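Local atomic coordinates of o-succinylbenzoate synthase (Synechococcus elongatus, PDB entry 2OZT), a protein that converts 2-succinyl-6-hydroxy-2,4-cyclohexadiene-1-carboxylate to 2-succinylbenzoate by metal-dependent loss of water, a step on the way to phylloquinone. Residues R8-T20 against G297-L309. Residues are numbered along the deposited sequence; the frame is centred on the assembly and turned at random.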
ATOM      1  N   ARG A   8      -5.912 -19.139  10.843  1.00 14.54           N
ATOM      2  CA  ARG A   8      -7.054 -19.502  10.013  1.00 14.52           C
ATOM      3  C   ARG A   8      -6.937 -18.809   8.683  1.00 14.50           C
ATOM      4  O   ARG A   8      -6.646 -17.617   8.653  1.00 14.82           O
ATOM      5  CB  ARG A   8      -8.372 -19.070  10.652  1.00 16.29           C
ATOM      6  CG  ARG A   8      -8.649 -19.886  11.939  1.00 18.21           C
ATOM      7  CD  ARG A   8      -9.913 -19.467  12.715  1.00 25.30           C
ATOM      8  NE  ARG A   8     -10.150 -20.341  13.888  1.00 28.38           N
ATOM      9  CZ  ARG A   8     -11.197 -20.242  14.728  1.00 30.42           C
ATOM     10  NH1 ARG A   8     -12.137 -19.320  14.549  1.00 30.86           N
ATOM     11  NH2 ARG A   8     -11.308 -21.084  15.759  1.00 31.11           N
ATOM     12  N   ILE A   9      -7.213 -19.549   7.608  1.00 13.93           N
ATOM     13  CA  ILE A   9      -7.353 -18.941   6.273  1.00 14.33           C
ATOM     14  C   ILE A   9      -8.652 -18.172   6.194  1.00 15.19           C
ATOM     15  O   ILE A   9      -9.638 -18.528   6.845  1.00 15.60           O
ATOM     16  CB  ILE A   9      -7.294 -20.007   5.189  1.00 12.67           C
ATOM     17  CG1 ILE A   9      -6.879 -19.356   3.862  1.00 15.67           C
ATOM     18  CG2 ILE A   9      -8.653 -20.735   5.048  1.00 14.20           C
ATOM     19  CD1 ILE A   9      -6.527 -20.351   2.744  1.00 18.66           C
ATOM     20  N   TYR A  10      -8.640 -17.112   5.375  1.00 14.58           N
ATOM     21  CA  TYR A  10      -9.865 -16.402   4.985  1.00 15.47           C
ATOM     22  C   TYR A  10      -9.899 -16.234   3.490  1.00 16.42           C
ATOM     23  O   TYR A  10      -8.869 -16.218   2.881  1.00 15.91           O
ATOM     24  CB  TYR A  10      -9.974 -15.050   5.703  1.00 16.29           C
ATOM     25  CG  TYR A  10      -9.086 -13.912   5.206  1.00 15.91           C
ATOM     26  CD1 TYR A  10      -9.410 -13.202   4.053  1.00 14.90           C
ATOM     27  CD2 TYR A  10      -7.950 -13.537   5.914  1.00 14.90           C
ATOM     28  CE1 TYR A  10      -8.645 -12.135   3.626  1.00 14.19           C
ATOM     29  CE2 TYR A  10      -7.163 -12.445   5.499  1.00 14.02           C
ATOM     30  CZ  TYR A  10      -7.516 -11.753   4.349  1.00 15.79           C
ATOM     31  OH  TYR A  10      -6.753 -10.671   3.938  1.00 15.14           O
ATOM     32  N   GLU A  11     -11.103 -16.181   2.907  1.00 19.46           N
ATOM     33  CA  GLU A  11     -11.259 -15.870   1.472  1.00 23.64           C
ATOM     34  C   GLU A  11     -12.520 -15.023   1.379  1.00 24.45           C
ATOM     35  O   GLU A  11     -13.632 -15.562   1.456  1.00 25.86           O
ATOM     36  CB  GLU A  11     -11.350 -17.155   0.621  1.00 24.30           C
ATOM     37  CG  GLU A  11     -11.626 -16.949  -0.896  1.00 28.94           C
ATOM     38  CD  GLU A  11     -10.948 -18.004  -1.793  1.00 33.75           C
ATOM     39  OE1 GLU A  11     -11.461 -19.140  -1.983  1.00 36.44           O
ATOM     40  OE2 GLU A  11      -9.884 -17.685  -2.346  1.00 38.23           O
ATOM     41  N   GLU A  12     -12.342 -13.706   1.228  1.00 24.87           N
ATOM     42  CA  GLU A  12     -13.403 -12.710   1.362  1.00 25.06           C
ATOM     43  C   GLU A  12     -13.759 -12.068   0.008  1.00 25.11           C
ATOM     44  O   GLU A  12     -12.919 -11.475  -0.652  1.00 24.23           O
ATOM     45  CB  GLU A  12     -12.961 -11.638   2.371  1.00 25.62           C
ATOM     46  CG  GLU A  12     -14.007 -10.614   2.713  1.00 28.11           C
ATOM     47  CD  GLU A  12     -13.498  -9.535   3.634  1.00 30.82           C
ATOM     48  OE1 GLU A  12     -12.658  -9.842   4.535  1.00 28.55           O
ATOM     49  OE2 GLU A  12     -13.956  -8.379   3.459  1.00 29.08           O
ATOM     50  N   PRO A  13     -15.017 -12.214  -0.436  1.00 24.81           N
ATOM     51  CA  PRO A  13     -15.377 -11.530  -1.669  1.00 23.98           C
ATOM     52  C   PRO A  13     -15.170 -10.007  -1.601  1.00 22.43           C
ATOM     53  O   PRO A  13     -15.412  -9.371  -0.564  1.00 21.91           O
ATOM     54  CB  PRO A  13     -16.880 -11.859  -1.804  1.00 24.26           C
ATOM     55  CG  PRO A  13     -17.001 -13.211  -1.094  1.00 25.84           C
ATOM     56  CD  PRO A  13     -16.127 -13.031   0.100  1.00 24.85           C
ATOM     57  N   LEU A  14     -14.749  -9.419  -2.715  1.00 21.86           N
ATOM     58  CA  LEU A  14     -14.609  -7.965  -2.771  1.00 21.77           C
ATOM     59  C   LEU A  14     -16.017  -7.383  -2.772  1.00 22.89           C
ATOM     60  O   LEU A  14     -16.978  -8.087  -3.148  1.00 23.47           O
ATOM     61  CB  LEU A  14     -13.820  -7.536  -4.006  1.00 20.92           C
ATOM     62  CG  LEU A  14     -12.334  -7.965  -4.064  1.00 20.64           C
ATOM     63  CD1 LEU A  14     -11.641  -7.444  -5.304  1.00 22.92           C
ATOM     64  CD2 LEU A  14     -11.583  -7.435  -2.804  1.00 20.86           C
ATOM     65  N   GLN A  15     -16.161  -6.120  -2.354  1.00 22.53           N
ATOM     66  CA  GLN A  15     -17.481  -5.481  -2.345  1.00 23.06           C
ATOM     67  C   GLN A  15     -17.987  -5.272  -3.780  1.00 24.57           C
ATOM     68  O   GLN A  15     -19.194  -5.307  -4.038  1.00 24.67           O
ATOM     69  CB  GLN A  15     -17.445  -4.155  -1.585  1.00 23.55           C
ATOM     70  CG  GLN A  15     -18.781  -3.424  -1.616  1.00 22.54           C
ATOM     71  CD  GLN A  15     -18.878  -2.277  -0.626  1.00 25.81           C
ATOM     72  OE1 GLN A  15     -19.678  -2.330   0.314  1.00 26.52           O
ATOM     73  NE2 GLN A  15     -18.067  -1.237  -0.826  1.00 27.93           N
ATOM     74  N   GLU A  16     -17.064  -5.028  -4.687  1.00 24.82           N
ATOM     75  CA  GLU A  16     -17.340  -5.101  -6.104  1.00 26.56           C
ATOM     76  C   GLU A  16     -16.053  -5.490  -6.798  1.00 28.02           C
ATOM     77  O   GLU A  16     -14.964  -5.312  -6.240  1.00 28.16           O
ATOM     78  CB  GLU A  16     -17.952  -3.786  -6.640  1.00 26.73           C
ATOM     79  CG  GLU A  16     -17.054  -2.554  -6.522  1.00 26.75           C
ATOM     80  CD  GLU A  16     -17.768  -1.280  -6.964  1.00 25.88           C
ATOM     81  OE1 GLU A  16     -18.085  -1.201  -8.157  1.00 27.39           O
ATOM     82  OE2 GLU A  16     -17.973  -0.367  -6.142  1.00 26.87           O
ATOM     83  N   PRO A  17     -16.163  -6.065  -8.008  1.00 29.55           N
ATOM     84  CA  PRO A  17     -14.979  -6.577  -8.685  1.00 30.57           C
ATOM     85  C   PRO A  17     -14.004  -5.465  -9.029  1.00 31.94           C
ATOM     86  O   PRO A  17     -14.429  -4.329  -9.273  1.00 31.57           O
ATOM     87  CB  PRO A  17     -15.537  -7.197  -9.980  1.00 31.54           C
ATOM     88  CG  PRO A  17     -16.901  -6.597 -10.148  1.00 30.62           C
ATOM     89  CD  PRO A  17     -17.402  -6.296  -8.772  1.00 29.96           C
ATOM     90  N   LEU A  18     -12.717  -5.796  -9.044  1.00 32.99           N
ATOM     91  CA  LEU A  18     -11.672  -4.848  -9.430  1.00 35.34           C
ATOM     92  C   LEU A  18     -11.001  -5.240 -10.741  1.00 36.83           C
ATOM     93  O   LEU A  18     -10.333  -6.267 -10.827  1.00 36.30           O
ATOM     94  CB  LEU A  18     -10.602  -4.722  -8.338  1.00 35.31           C
ATOM     95  CG  LEU A  18      -9.343  -3.900  -8.639  1.00 36.63           C
ATOM     96  CD1 LEU A  18      -9.642  -2.406  -8.774  1.00 36.62           C
ATOM     97  CD2 LEU A  18      -8.302  -4.134  -7.554  1.00 37.53           C
ATOM     98  N   THR A  19     -11.161  -4.389 -11.749  1.00 39.13           N
ATOM     99  CA  THR A  19     -10.516  -4.626 -13.035  1.00 41.40           C
ATOM    100  C   THR A  19      -9.173  -3.907 -13.088  1.00 42.44           C
ATOM    101  O   THR A  19      -9.076  -2.702 -12.831  1.00 42.62           O
ATOM    102  CB  THR A  19     -11.390  -4.174 -14.227  1.00 41.99           C
ATOM    103  OG1 THR A  19     -12.767  -4.514 -13.989  1.00 42.59           O
ATOM    104  CG2 THR A  19     -10.904  -4.844 -15.523  1.00 42.60           C
ATOM    105  N   THR A  20      -8.135  -4.670 -13.394  1.00 43.52           N
ATOM    106  CA  THR A  20      -6.826  -4.121 -13.709  1.00 44.97           C
ATOM    107  C   THR A  20      -6.479  -4.556 -15.129  1.00 45.65           C
ATOM    108  O   THR A  20      -7.204  -5.350 -15.736  1.00 45.91           O
ATOM    109  CB  THR A  20      -5.754  -4.703 -12.799  1.00 45.13           C
ATOM    110  OG1 THR A  20      -5.642  -6.109 -13.061  1.00 45.61           O
ATOM    111  CG2 THR A  20      -6.099  -4.462 -11.315  1.00 45.43           C
ATOM    112  N   GLY A 297      -2.875   5.970   0.814  1.00 13.27           N
ATOM    113  CA  GLY A 297      -3.535   5.266  -0.298  1.00 13.56           C
ATOM    114  C   GLY A 297      -4.474   4.196   0.231  1.00 13.01           C
ATOM    115  O   GLY A 297      -4.363   3.019  -0.157  1.00 14.06           O
ATOM    116  N   PHE A 298      -5.413   4.610   1.088  1.00 13.92           N
ATOM    117  CA  PHE A 298      -6.356   3.679   1.702  1.00 15.48           C
ATOM    118  C   PHE A 298      -7.791   3.969   1.305  1.00 16.93           C
ATOM    119  O   PHE A 298      -8.729   3.464   1.975  1.00 17.80           O
ATOM    120  CB  PHE A 298      -6.190   3.674   3.227  1.00 16.17           C
ATOM    121  CG  PHE A 298      -5.050   2.786   3.708  1.00 14.79           C
ATOM    122  CD1 PHE A 298      -5.306   1.482   4.143  1.00 18.42           C
ATOM    123  CD2 PHE A 298      -3.721   3.227   3.701  1.00 16.02           C
ATOM    124  CE1 PHE A 298      -4.251   0.658   4.570  1.00 18.50           C
ATOM    125  CE2 PHE A 298      -2.688   2.410   4.138  1.00 15.11           C
ATOM    126  CZ  PHE A 298      -2.958   1.126   4.575  1.00 18.70           C
ATOM    127  N   GLY A 299      -7.946   4.671   0.177  1.00 16.84           N
ATOM    128  CA  GLY A 299      -9.292   5.042  -0.355  1.00 17.65           C
ATOM    129  C   GLY A 299      -9.890   3.926  -1.176  1.00 18.29           C
ATOM    130  O   GLY A 299     -10.347   4.153  -2.295  1.00 19.79           O
ATOM    131  N   VAL A 300      -9.893   2.717  -0.604  1.00 17.52           N
ATOM    132  CA  VAL A 300     -10.144   1.499  -1.368  1.00 18.08           C
ATOM    133  C   VAL A 300     -11.438   0.800  -0.929  1.00 18.32           C
ATOM    134  O   VAL A 300     -11.628  -0.363  -1.247  1.00 18.14           O
ATOM    135  CB  VAL A 300      -8.961   0.493  -1.232  1.00 17.17           C
ATOM    136  CG1 VAL A 300      -7.654   1.086  -1.840  1.00 18.68           C
ATOM    137  CG2 VAL A 300      -8.751   0.097   0.255  1.00 17.31           C
ATOM    138  N   ASP A 301     -12.299   1.511  -0.205  1.00 20.24           N
ATOM    139  CA  ASP A 301     -13.562   0.934   0.299  1.00 21.28           C
ATOM    140  C   ASP A 301     -14.480   0.362  -0.741  1.00 21.50           C
ATOM    141  O   ASP A 301     -15.276  -0.508  -0.413  1.00 21.51           O
ATOM    142  CB  ASP A 301     -14.367   1.965   1.082  1.00 22.30           C
ATOM    143  CG  ASP A 301     -13.792   2.229   2.439  1.00 26.95           C
ATOM    144  OD1 ASP A 301     -12.861   1.526   2.857  1.00 32.24           O
ATOM    145  OD2 ASP A 301     -14.284   3.162   3.090  1.00 32.85           O
ATOM    146  N   ARG A 302     -14.406   0.840  -1.975  1.00 22.02           N
ATOM    147  CA  ARG A 302     -15.249   0.249  -3.021  1.00 23.14           C
ATOM    148  C   ARG A 302     -15.004  -1.228  -3.175  1.00 22.79           C
ATOM    149  O   ARG A 302     -15.953  -1.988  -3.453  1.00 23.39           O
ATOM    150  CB  ARG A 302     -15.029   0.923  -4.365  1.00 24.10           C
ATOM    151  CG  ARG A 302     -15.813   2.191  -4.486  1.00 25.94           C
ATOM    152  CD  ARG A 302     -15.675   2.802  -5.857  1.00 29.09           C
ATOM    153  NE  ARG A 302     -16.227   1.932  -6.887  1.00 26.28           N
ATOM    154  CZ  ARG A 302     -16.095   2.159  -8.188  1.00 33.94           C
ATOM    155  NH1 ARG A 302     -15.411   3.224  -8.606  1.00 34.64           N
ATOM    156  NH2 ARG A 302     -16.636   1.326  -9.066  1.00 33.21           N
ATOM    157  N   TRP A 303     -13.736  -1.638  -3.057  1.00 22.74           N
ATOM    158  CA  TRP A 303     -13.342  -3.030  -3.286  1.00 22.80           C
ATOM    159  C   TRP A 303     -13.242  -3.779  -1.998  1.00 21.90           C
ATOM    160  O   TRP A 303     -13.728  -4.900  -1.894  1.00 23.32           O
ATOM    161  CB  TRP A 303     -12.045  -3.141  -4.109  1.00 24.54           C
ATOM    162  CG  TRP A 303     -12.257  -2.386  -5.341  1.00 26.85           C
ATOM    163  CD1 TRP A 303     -12.956  -2.798  -6.453  1.00 28.99           C
ATOM    164  CD2 TRP A 303     -11.940  -1.020  -5.552  1.00 28.26           C
ATOM    165  NE1 TRP A 303     -13.045  -1.770  -7.360  1.00 29.95           N
ATOM    166  CE2 TRP A 303     -12.423  -0.666  -6.833  1.00 29.69           C
ATOM    167  CE3 TRP A 303     -11.271  -0.052  -4.789  1.00 29.54           C
ATOM    168  CZ2 TRP A 303     -12.243   0.613  -7.373  1.00 28.27           C
ATOM    169  CZ3 TRP A 303     -11.103   1.220  -5.329  1.00 27.81           C
ATOM    170  CH2 TRP A 303     -11.597   1.538  -6.607  1.00 28.59           C
ATOM    171  N   ARG A 304     -12.608  -3.187  -0.998  1.00 19.94           N
ATOM    172  CA  ARG A 304     -12.561  -3.882   0.288  1.00 19.91           C
ATOM    173  C   ARG A 304     -12.656  -2.931   1.444  1.00 21.14           C
ATOM    174  O   ARG A 304     -11.708  -2.240   1.796  1.00 21.15           O
ATOM    175  CB  ARG A 304     -11.327  -4.765   0.429  1.00 20.65           C
ATOM    176  CG  ARG A 304     -11.352  -5.546   1.732  1.00 19.05           C
ATOM    177  CD  ARG A 304     -10.248  -6.584   1.778  1.00 17.53           C
ATOM    178  NE  ARG A 304     -10.415  -7.448   2.954  1.00 17.36           N
ATOM    179  CZ  ARG A 304      -9.592  -8.447   3.274  1.00 16.32           C
ATOM    180  NH1 ARG A 304      -8.460  -8.646   2.629  1.00 16.24           N
ATOM    181  NH2 ARG A 304      -9.830  -9.167   4.368  1.00 17.59           N
ATOM    182  N   SER A 305     -13.830  -2.935   2.042  1.00 22.99           N
ATOM    183  CA  SER A 305     -14.099  -2.143   3.192  1.00 23.79           C
ATOM    184  C   SER A 305     -13.563  -2.893   4.405  1.00 23.80           C
ATOM    185  O   SER A 305     -13.795  -4.096   4.568  1.00 24.18           O
ATOM    186  CB  SER A 305     -15.620  -1.917   3.270  1.00 24.49           C
ATOM    187  OG  SER A 305     -15.975  -1.400   4.523  1.00 26.71           O
ATOM    188  N   ALA A 306     -12.841  -2.178   5.248  1.00 22.61           N
ATOM    189  CA  ALA A 306     -12.238  -2.800   6.429  1.00 23.05           C
ATOM    190  C   ALA A 306     -12.141  -1.763   7.533  1.00 23.02           C
ATOM    191  O   ALA A 306     -11.083  -1.170   7.788  1.00 22.21           O
ATOM    192  CB  ALA A 306     -10.868  -3.380   6.072  1.00 23.36           C
ATOM    193  N   PRO A 307     -13.274  -1.481   8.174  1.00 23.56           N
ATOM    194  CA  PRO A 307     -13.275  -0.485   9.241  1.00 22.89           C
ATOM    195  C   PRO A 307     -12.299  -0.847  10.364  1.00 22.38           C
ATOM    196  O   PRO A 307     -12.171  -2.023  10.742  1.00 22.03           O
ATOM    197  CB  PRO A 307     -14.733  -0.515   9.731  1.00 24.12           C
ATOM    198  CG  PRO A 307     -15.505  -0.965   8.471  1.00 23.89           C
ATOM    199  CD  PRO A 307     -14.621  -2.030   7.914  1.00 24.13           C
ATOM    200  N   LEU A 308     -11.591   0.157  10.871  1.00 22.14           N
ATOM    201  CA  LEU A 308     -10.627  -0.098  11.931  1.00 21.81           C
ATOM    202  C   LEU A 308     -11.300  -0.686  13.169  1.00 21.59           C
ATOM    203  O   LEU A 308     -12.448  -0.319  13.496  1.00 22.03           O
ATOM    204  CB  LEU A 308      -9.829   1.153  12.287  1.00 23.04           C
ATOM    205  CG  LEU A 308      -9.166   1.877  11.108  1.00 22.53           C
ATOM    206  CD1 LEU A 308      -8.264   2.938  11.656  1.00 25.42           C
ATOM    207  CD2 LEU A 308      -8.375   0.903  10.216  1.00 23.37           C
ATOM    208  N   LEU A 309     -10.582  -1.577  13.833  1.00 19.94           N
ATOM    209  CA  LEU A 309     -11.080  -2.293  14.999  1.00 21.02           C
ATOM    210  C   LEU A 309     -10.804  -1.503  16.269  1.00 21.41           C
ATOM    211  O   LEU A 309      -9.658  -1.203  16.577  1.00 21.06           O
ATOM    212  CB  LEU A 309     -10.410  -3.658  15.052  1.00 19.98           C
ATOM    213  CG  LEU A 309     -10.717  -4.528  13.818  1.00 21.83           C
ATOM    214  CD1 LEU A 309      -9.753  -5.700  13.775  1.00 21.50           C
ATOM    215  CD2 LEU A 309     -12.123  -5.038  13.848  1.00 22.99           C
TER
HETATM  216  O   HOH W   1     -12.562  -6.595   4.759  1.00 25.45           O
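Trp303 and Leu18 make the tight end of this contact: Leu18 CD1 sits over the five-membered ring of the indole, 3.9 Å from its centroid in a CH-pi contact, and the CB of Arg302 covers the centre of the opposite face. At the indole edge lie the carbonyls of Glu16 and Pro17, with Glu16 O 3.2 Å from Trp303 CD1. Beside the indole, the two backbones are joined directly, Gln15 N donating to Trp303 O at 2.8 Å. In the enolase superfamily a capping domain packs on a barrel domain, and here the corner of strand 3-20, in the N-terminal domain, meets the loop between helices 277-290 and 312-320; Leu18 comes within about 7 Å, side chain to side chain, of Lys138, the predicted proton donor. Further along the strand, Arg304 and Tyr10 are buried together, with Glu12 at the edge: Arg304 NH1 gives a straight bond, 3.0 Å, in the guanidinium plane to Tyr10 OH, which Glu46 also binds, and NH1 is also hydrogen-bonded to Leu274 O. The extended chain of Arg304, CG anti to the backbone N (chi1 -176°), brings NH2 to Glu12 OE1 for a salt bridge whose hydrogen bond is weak (122°), while one water links Arg304 NE, Glu12 OE2 and Ser305 O. The solvent side belongs to Glu16 and Arg302, joined mainly by charge. Arg302 grips the Glu16 carboxylate side-on, NE to OE2 (3.0 Å) and NH2 to OE1 (3.1 Å), both reaching it from above its plane. An alanine in place of Glu16 is likely to leave the Arg302 guanidinium without this carboxylate mate and freer to swing into solvent.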